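Mandelate racemase/muconate lactonizing enzyme-like protein (Rubrobacter xylanophilus DSM 9941, PDB 3CYJ) belongs to the enolase superfamily, pairing an N-terminal capping domain with a TIM-barrel domain that carries a sodium ion in this model. Local coordinates at residues Y143-L148 with D174-R179; A156-P161 with D335-S340. All blocks are in the same frame, centred on the assembly; numbering follows the deposited sequence.

Interaction 1 (Y143-L148 with D174-R179); sequences YPLRRL and DPERVR
The guanidinium of R177, described here for one of its two modelled conformers, meets the carbonyl of Y143 with its edge and carries L148 on one face. At the edge, Y143 O takes a hydrogen bond from NH1 of R177 at 2.6 Å and another from NH2 of R177 at 2.8 Å, an end-on grip by both terminal nitrogens on a single oxygen. The acceptor lies close to the guanidinium plane. NH1 approaches nearly along the C=O axis, whereas NH2 arrives in the carbonyl plane on a lone pair, and the N-H...O angles of 142° and 135° are bent, as expected when two donors converge on one atom. Over the face, CD2 of L148 stands 3.8 Å above the plane, displaced toward the rim; the same methyl lies 3.7 Å from the backbone O of R177. The Y143 ring has CG of R147 over one face, offset toward the rim, and packs edge-to-face with F140.

This joins two neighbouring helices on the outside of the TIM barrel, 145-157 and 174-185, near their N-terminal ends, with P144 as N-cap of the first. Chi3 of R177 (60°) bends the chain, turning NE off the extended line. L145 flanks the aliphatic part, its CD1 3.7 Å from CG of R177. Behind the contact, L148 and V178 both rest on M165 of strand 162-166.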
ATOM      1  N   TYR A 143     -26.013  13.719  33.738  1.00 45.34           N
ATOM      2  CA  TYR A 143     -27.316  14.397  33.762  1.00 45.92           C
ATOM      3  C   TYR A 143     -28.497  13.422  33.799  1.00 47.45           C
ATOM      4  O   TYR A 143     -28.612  12.519  32.933  1.00 48.83           O
ATOM      5  CB  TYR A 143     -27.505  15.258  32.525  1.00 44.90           C
ATOM      6  CG  TYR A 143     -26.785  16.575  32.545  1.00 43.66           C
ATOM      7  CD1 TYR A 143     -25.932  16.915  33.579  1.00 45.07           C
ATOM      8  CD2 TYR A 143     -26.924  17.467  31.494  1.00 43.04           C
ATOM      9  CE1 TYR A 143     -25.253  18.155  33.580  1.00 43.58           C
ATOM     10  CE2 TYR A 143     -26.271  18.679  31.492  1.00 41.10           C
ATOM     11  CZ  TYR A 143     -25.432  19.016  32.522  1.00 42.67           C
ATOM     12  OH  TYR A 143     -24.778  20.250  32.468  1.00 45.20           O
ATOM     13  N   PRO A 144     -29.426  13.624  34.748  1.00 47.57           N
ATOM     14  CA  PRO A 144     -30.677  12.877  34.541  1.00 47.61           C
ATOM     15  C   PRO A 144     -31.355  13.394  33.272  1.00 47.62           C
ATOM     16  O   PRO A 144     -31.016  14.471  32.806  1.00 46.61           O
ATOM     17  CB  PRO A 144     -31.513  13.205  35.806  1.00 47.79           C
ATOM     18  CG  PRO A 144     -30.502  13.807  36.815  1.00 47.79           C
ATOM     19  CD  PRO A 144     -29.467  14.503  35.928  1.00 47.14           C
ATOM     20  N   LEU A 145     -32.305  12.625  32.741  1.00 48.57           N
ATOM     21  CA  LEU A 145     -32.993  12.895  31.457  1.00 49.74           C
ATOM     22  C   LEU A 145     -33.601  14.306  31.275  1.00 50.47           C
ATOM     23  O   LEU A 145     -33.444  14.928  30.220  1.00 50.42           O
ATOM     24  CB  LEU A 145     -34.106  11.877  31.309  1.00 49.77           C
ATOM     25  CG  LEU A 145     -34.031  10.628  30.452  1.00 52.20           C
ATOM     26  CD1 LEU A 145     -32.637  10.304  29.960  1.00 53.85           C
ATOM     27  CD2 LEU A 145     -34.639   9.485  31.228  1.00 54.05           C
ATOM     28  N   ARG A 146     -34.273  14.802  32.321  1.00 51.01           N
ATOM     29  CA  ARG A 146     -34.885  16.145  32.356  1.00 50.86           C
ATOM     30  C   ARG A 146     -33.841  17.224  32.197  1.00 49.95           C
ATOM     31  O   ARG A 146     -34.043  18.186  31.449  1.00 50.72           O
ATOM     32  CB  ARG A 146     -35.702  16.400  33.668  1.00 50.41           C
ATOM     33  N   ARG A 147     -32.725  17.080  32.903  1.00 49.07           N
ATOM     34  CA  ARG A 147     -31.727  18.123  32.890  1.00 48.14           C
ATOM     35  C   ARG A 147     -30.983  18.138  31.513  1.00 47.59           C
ATOM     36  O   ARG A 147     -30.606  19.205  30.982  1.00 46.50           O
ATOM     37  CB  ARG A 147     -30.805  17.996  34.109  1.00 48.70           C
ATOM     38  CG  ARG A 147     -29.370  18.338  33.836  1.00 51.31           C
ATOM     39  CD  ARG A 147     -28.598  18.956  34.965  1.00 57.82           C
ATOM     40  NE  ARG A 147     -29.167  18.838  36.295  1.00 61.04           N
ATOM     41  CZ  ARG A 147     -29.093  19.834  37.167  1.00 62.95           C
ATOM     42  NH1 ARG A 147     -29.630  19.713  38.370  1.00 63.67           N
ATOM     43  NH2 ARG A 147     -28.488  20.969  36.809  1.00 61.58           N
ATOM     44  N   LEU A 148     -30.815  16.955  30.942  1.00 46.30           N
ATOM     45  CA  LEU A 148     -30.289  16.814  29.579  1.00 46.37           C
ATOM     46  C   LEU A 148     -31.247  17.494  28.574  1.00 45.98           C
ATOM     47  O   LEU A 148     -30.833  18.295  27.731  1.00 45.66           O
ATOM     48  CB  LEU A 148     -30.101  15.318  29.274  1.00 44.92           C
ATOM     49  CG  LEU A 148     -29.843  14.885  27.828  1.00 46.85           C
ATOM     50  CD1 LEU A 148     -28.459  15.405  27.331  1.00 42.75           C
ATOM     51  CD2 LEU A 148     -29.951  13.348  27.662  1.00 42.29           C
ATOM     52  N   ASP A 174     -28.084   4.681  26.798  1.00 48.00           N
ATOM     53  CA  ASP A 174     -27.940   5.701  25.766  1.00 46.65           C
ATOM     54  C   ASP A 174     -29.099   5.799  24.746  1.00 46.06           C
ATOM     55  O   ASP A 174     -29.470   6.905  24.354  1.00 45.59           O
ATOM     56  CB  ASP A 174     -26.588   5.534  25.044  1.00 46.33           C
ATOM     57  CG  ASP A 174     -25.410   6.010  25.885  1.00 46.53           C
ATOM     58  OD1 ASP A 174     -25.598   6.907  26.764  1.00 43.43           O
ATOM     59  OD2 ASP A 174     -24.301   5.467  25.660  1.00 47.07           O
ATOM     60  N   PRO A 175     -29.670   4.654  24.308  1.00 45.70           N
ATOM     61  CA  PRO A 175     -30.816   4.765  23.393  1.00 45.88           C
ATOM     62  C   PRO A 175     -31.956   5.632  23.912  1.00 45.52           C
ATOM     63  O   PRO A 175     -32.404   6.497  23.188  1.00 45.31           O
ATOM     64  CB  PRO A 175     -31.249   3.329  23.183  1.00 46.10           C
ATOM     65  CG  PRO A 175     -29.987   2.532  23.465  1.00 45.76           C
ATOM     66  CD  PRO A 175     -29.327   3.246  24.572  1.00 46.02           C
ATOM     67  N   GLU A 176     -32.375   5.493  25.160  1.00 46.25           N
ATOM     68  CA  GLU A 176     -33.351   6.474  25.642  1.00 47.08           C
ATOM     69  C   GLU A 176     -32.820   7.869  25.880  1.00 46.03           C
ATOM     70  O   GLU A 176     -33.574   8.829  25.732  1.00 46.81           O
ATOM     71  CB  GLU A 176     -34.230   5.980  26.792  1.00 47.52           C
ATOM     72  CG  GLU A 176     -33.531   5.663  28.053  1.00 54.98           C
ATOM     73  CD  GLU A 176     -34.537   5.410  29.221  1.00 62.95           C
ATOM     74  OE1 GLU A 176     -34.180   4.625  30.138  1.00 65.88           O
ATOM     75  OE2 GLU A 176     -35.673   5.986  29.214  1.00 64.42           O
ATOM     76  N   ARG A 177     -31.532   8.018  26.210  1.00 44.83           N
ATOM     77  CA  ARG A 177     -30.985   9.353  26.381  0.50 44.57           C
ATOM     78  C   ARG A 177     -30.963  10.088  25.045  1.00 44.82           C
ATOM     79  O   ARG A 177     -31.304  11.255  24.987  1.00 44.72           O
ATOM     80  CB  ARG A 177     -29.604   9.316  27.050  0.50 44.82           C
ATOM     81  CG  ARG A 177     -29.634   8.709  28.457  0.50 43.00           C
ATOM     82  CD  ARG A 177     -28.290   8.735  29.160  0.50 39.58           C
ATOM     83  NE  ARG A 177     -27.753  10.086  29.344  0.50 38.75           N
ATOM     84  CZ  ARG A 177     -28.065  10.902  30.353  0.50 36.81           C
ATOM     85  NH1 ARG A 177     -28.951  10.503  31.281  0.50 35.18           N
ATOM     86  NH2 ARG A 177     -27.491  12.116  30.427  0.50 29.73           N
ATOM     87  N   VAL A 178     -30.595   9.403  23.955  1.00 45.07           N
ATOM     88  CA  VAL A 178     -30.619  10.065  22.638  1.00 46.27           C
ATOM     89  C   VAL A 178     -32.046  10.315  22.118  1.00 47.32           C
ATOM     90  O   VAL A 178     -32.321  11.348  21.520  1.00 47.49           O
ATOM     91  CB  VAL A 178     -29.762   9.352  21.528  1.00 45.97           C
ATOM     92  CG1 VAL A 178     -28.274   9.379  21.889  1.00 46.74           C
ATOM     93  CG2 VAL A 178     -30.216   7.931  21.272  1.00 45.36           C
ATOM     94  N   ARG A 179     -32.951   9.368  22.370  1.00 48.29           N
ATOM     95  CA  ARG A 179     -34.376   9.563  22.066  1.00 48.92           C
ATOM     96  C   ARG A 179     -34.980  10.749  22.803  1.00 48.68           C
ATOM     97  O   ARG A 179     -35.703  11.531  22.196  1.00 49.02           O
ATOM     98  CB  ARG A 179     -35.168   8.275  22.298  1.00 48.51           C
ATOM     99  CG  ARG A 179     -34.947   7.315  21.105  1.00 51.22           C
ATOM    100  CD  ARG A 179     -35.871   6.121  21.135  1.00 57.42           C
ATOM    101  NE  ARG A 179     -35.758   5.455  22.425  1.00 60.93           N
ATOM    102  CZ  ARG A 179     -35.246   4.230  22.580  1.00 63.01           C
ATOM    103  NH1 ARG A 179     -34.818   3.557  21.477  1.00 57.86           N
ATOM    104  NH2 ARG A 179     -35.190   3.691  23.825  1.00 58.81           N
TER

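Interaction 2 (A156-P161 with D335-S340); sequences AAAGIP and DPEGGS
A single backbone hydrogen bond joins the two turns: N of G338 donates to O of A158 over 2.9 Å, with an N-H...O angle of 162°. Beside it the backbones run very close, with the CA atoms of G159 and G338 4.1 Å apart and those of I160 and G339 4.0 Å apart. The backbones meet directly at glycines here, and CA of G339 also lies 3.9 Å from CD of P161. All three glycines have positive phi, and at their backbone angles a side chain would be jammed against the preceding carbonyl oxygen, which independently calls for glycine.

The side chains that do take part frame this backbone contact. CG1 of I160, set anti to the carbonyl carbon and beside the backbone N, is the atom that meets O of P336, at 3.6 Å, and CD1 of I160 meets CB of P336 in an oblique apolar contact. On the A158 side, the chain of E337 bends at chi2 (78°), which places CD; OE1 of E337 lies 3.5 Å from O of A158. Both are acceptors, and the approach is no bond.

Further out, each turn is set by its own bonds. OD2 of D335 accepts from N of E337 at 3.0 Å, the donor lying above the carboxylate plane, which forms an Asx turn. N of G339 binds O of P336. I160 and P336 both press on V134 of strand 132-137, to whose backbone G339 is also bonded. The opposing turn is a Schellman motif with G159 as C-prime residue, closing helix 145-157 just before strand 162-166 of the TIM barrel.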
ATOM      1  N   ALA A 156     -31.566  25.012  21.666  1.00 48.27           N
ATOM      2  CA  ALA A 156     -32.334  25.026  20.402  1.00 50.32           C
ATOM      3  C   ALA A 156     -33.285  26.213  20.334  1.00 50.73           C
ATOM      4  O   ALA A 156     -33.344  26.897  19.312  1.00 51.51           O
ATOM      5  CB  ALA A 156     -33.123  23.726  20.188  1.00 50.13           C
ATOM      6  N   ALA A 157     -33.986  26.445  21.444  1.00 50.51           N
ATOM      7  CA  ALA A 157     -34.884  27.579  21.659  1.00 50.83           C
ATOM      8  C   ALA A 157     -34.181  28.930  21.478  1.00 50.98           C
ATOM      9  O   ALA A 157     -34.821  29.904  21.037  1.00 51.78           O
ATOM     10  CB  ALA A 157     -35.510  27.487  23.086  1.00 51.07           C
ATOM     11  N   ALA A 158     -32.895  28.989  21.843  1.00 49.40           N
ATOM     12  CA  ALA A 158     -32.055  30.152  21.602  1.00 48.46           C
ATOM     13  C   ALA A 158     -31.622  30.287  20.146  1.00 48.60           C
ATOM     14  O   ALA A 158     -30.809  31.153  19.810  1.00 49.10           O
ATOM     15  CB  ALA A 158     -30.813  30.117  22.504  1.00 48.76           C
ATOM     16  N   GLY A 159     -32.126  29.436  19.264  1.00 48.25           N
ATOM     17  CA  GLY A 159     -31.744  29.556  17.845  1.00 48.05           C
ATOM     18  C   GLY A 159     -30.394  28.936  17.472  1.00 47.88           C
ATOM     19  O   GLY A 159     -29.884  29.183  16.374  1.00 47.63           O
ATOM     20  N   ILE A 160     -29.791  28.160  18.383  1.00 46.97           N
ATOM     21  CA  ILE A 160     -28.548  27.417  18.052  1.00 46.51           C
ATOM     22  C   ILE A 160     -28.976  26.084  17.443  1.00 46.15           C
ATOM     23  O   ILE A 160     -29.495  25.211  18.156  1.00 46.56           O
ATOM     24  CB  ILE A 160     -27.646  27.171  19.296  1.00 46.33           C
ATOM     25  CG1 ILE A 160     -27.304  28.487  19.995  1.00 45.69           C
ATOM     26  CG2 ILE A 160     -26.354  26.393  18.914  1.00 47.57           C
ATOM     27  CD1 ILE A 160     -26.587  28.276  21.355  1.00 46.33           C
ATOM     28  N   PRO A 161     -28.775  25.923  16.119  1.00 45.83           N
ATOM     29  CA  PRO A 161     -29.358  24.814  15.362  1.00 45.42           C
ATOM     30  C   PRO A 161     -28.538  23.498  15.379  1.00 44.80           C
ATOM     31  O   PRO A 161     -28.811  22.593  14.583  1.00 44.48           O
ATOM     32  CB  PRO A 161     -29.451  25.389  13.941  1.00 45.79           C
ATOM     33  CG  PRO A 161     -28.262  26.336  13.844  1.00 44.81           C
ATOM     34  CD  PRO A 161     -27.955  26.803  15.256  1.00 46.19           C
ATOM     35  N   ASP A 335     -22.533  36.667  22.910  1.00 51.76           N
ATOM     36  CA  ASP A 335     -23.783  35.883  22.923  1.00 53.33           C
ATOM     37  C   ASP A 335     -23.920  35.037  21.641  1.00 52.29           C
ATOM     38  O   ASP A 335     -23.738  35.558  20.531  1.00 51.18           O
ATOM     39  CB  ASP A 335     -24.973  36.841  23.016  1.00 54.05           C
ATOM     40  CG  ASP A 335     -26.262  36.154  23.427  1.00 57.70           C
ATOM     41  OD1 ASP A 335     -27.184  36.883  23.868  1.00 63.70           O
ATOM     42  OD2 ASP A 335     -26.390  34.912  23.330  1.00 60.39           O
ATOM     43  N   PRO A 336     -24.228  33.735  21.803  1.00 51.92           N
ATOM     44  CA  PRO A 336     -24.367  32.778  20.692  1.00 52.06           C
ATOM     45  C   PRO A 336     -25.820  32.661  20.182  1.00 51.90           C
ATOM     46  O   PRO A 336     -26.130  31.787  19.366  1.00 50.75           O
ATOM     47  CB  PRO A 336     -23.938  31.448  21.332  1.00 51.54           C
ATOM     48  CG  PRO A 336     -24.460  31.588  22.755  1.00 52.48           C
ATOM     49  CD  PRO A 336     -24.164  33.046  23.107  1.00 51.83           C
ATOM     50  N   GLU A 337     -26.691  33.506  20.711  1.00 51.31           N
ATOM     51  CA  GLU A 337     -28.069  33.646  20.218  1.00 52.12           C
ATOM     52  C   GLU A 337     -28.174  33.589  18.675  1.00 50.13           C
ATOM     53  O   GLU A 337     -27.546  34.355  17.969  1.00 49.73           O
ATOM     54  CB  GLU A 337     -28.635  34.985  20.769  1.00 53.06           C
ATOM     55  CG  GLU A 337     -29.852  35.539  20.074  1.00 57.36           C
ATOM     56  CD  GLU A 337     -31.140  34.827  20.496  1.00 65.24           C
ATOM     57  OE1 GLU A 337     -31.127  34.153  21.573  1.00 68.70           O
ATOM     58  OE2 GLU A 337     -32.159  34.932  19.748  1.00 67.21           O
ATOM     59  N   GLY A 338     -28.979  32.683  18.153  1.00 49.90           N
ATOM     60  CA  GLY A 338     -29.203  32.617  16.709  1.00 49.34           C
ATOM     61  C   GLY A 338     -28.138  31.782  15.977  1.00 49.40           C
ATOM     62  O   GLY A 338     -28.179  31.671  14.747  1.00 49.38           O
ATOM     63  N   GLY A 339     -27.146  31.267  16.714  1.00 47.67           N
ATOM     64  CA  GLY A 339     -26.308  30.185  16.217  1.00 46.27           C
ATOM     65  C   GLY A 339     -24.871  30.524  15.913  1.00 46.12           C
ATOM     66  O   GLY A 339     -24.085  29.644  15.533  1.00 45.68           O
ATOM     67  N   SER A 340     -24.528  31.808  16.030  1.00 45.46           N
ATOM     68  CA  SER A 340     -23.188  32.249  15.694  1.00 45.42           C
ATOM     69  C   SER A 340     -22.573  33.129  16.784  1.00 46.05           C
ATOM     70  O   SER A 340     -23.281  33.677  17.628  1.00 45.44           O
ATOM     71  CB  SER A 340     -23.181  32.992  14.367  1.00 44.53           C
ATOM     72  OG  SER A 340     -23.298  32.056  13.332  1.00 45.71           O
TER

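In the fold
From the N terminus, the chain passes through the antiparallel sheet of the capping domain and enters the barrel at strand 132-137, then reaches 143-148 and helix 145-157. The far end of that helix supplies 156-161, which leads into strand 162-166; helix 174-185 follows, and with it interaction 1 closes a loop of 25 intervening residues. Interaction 2 closes only at 335-340, with 173 residues between its two segments. The two loops therefore cross, since 156-161 lies inside the first and 335-340 beyond it. The centres of the two interactions are about 21 Å apart; helix 145-157 is tied near its start to helix 174-185 and just past its end to the late loop before strand 340-341.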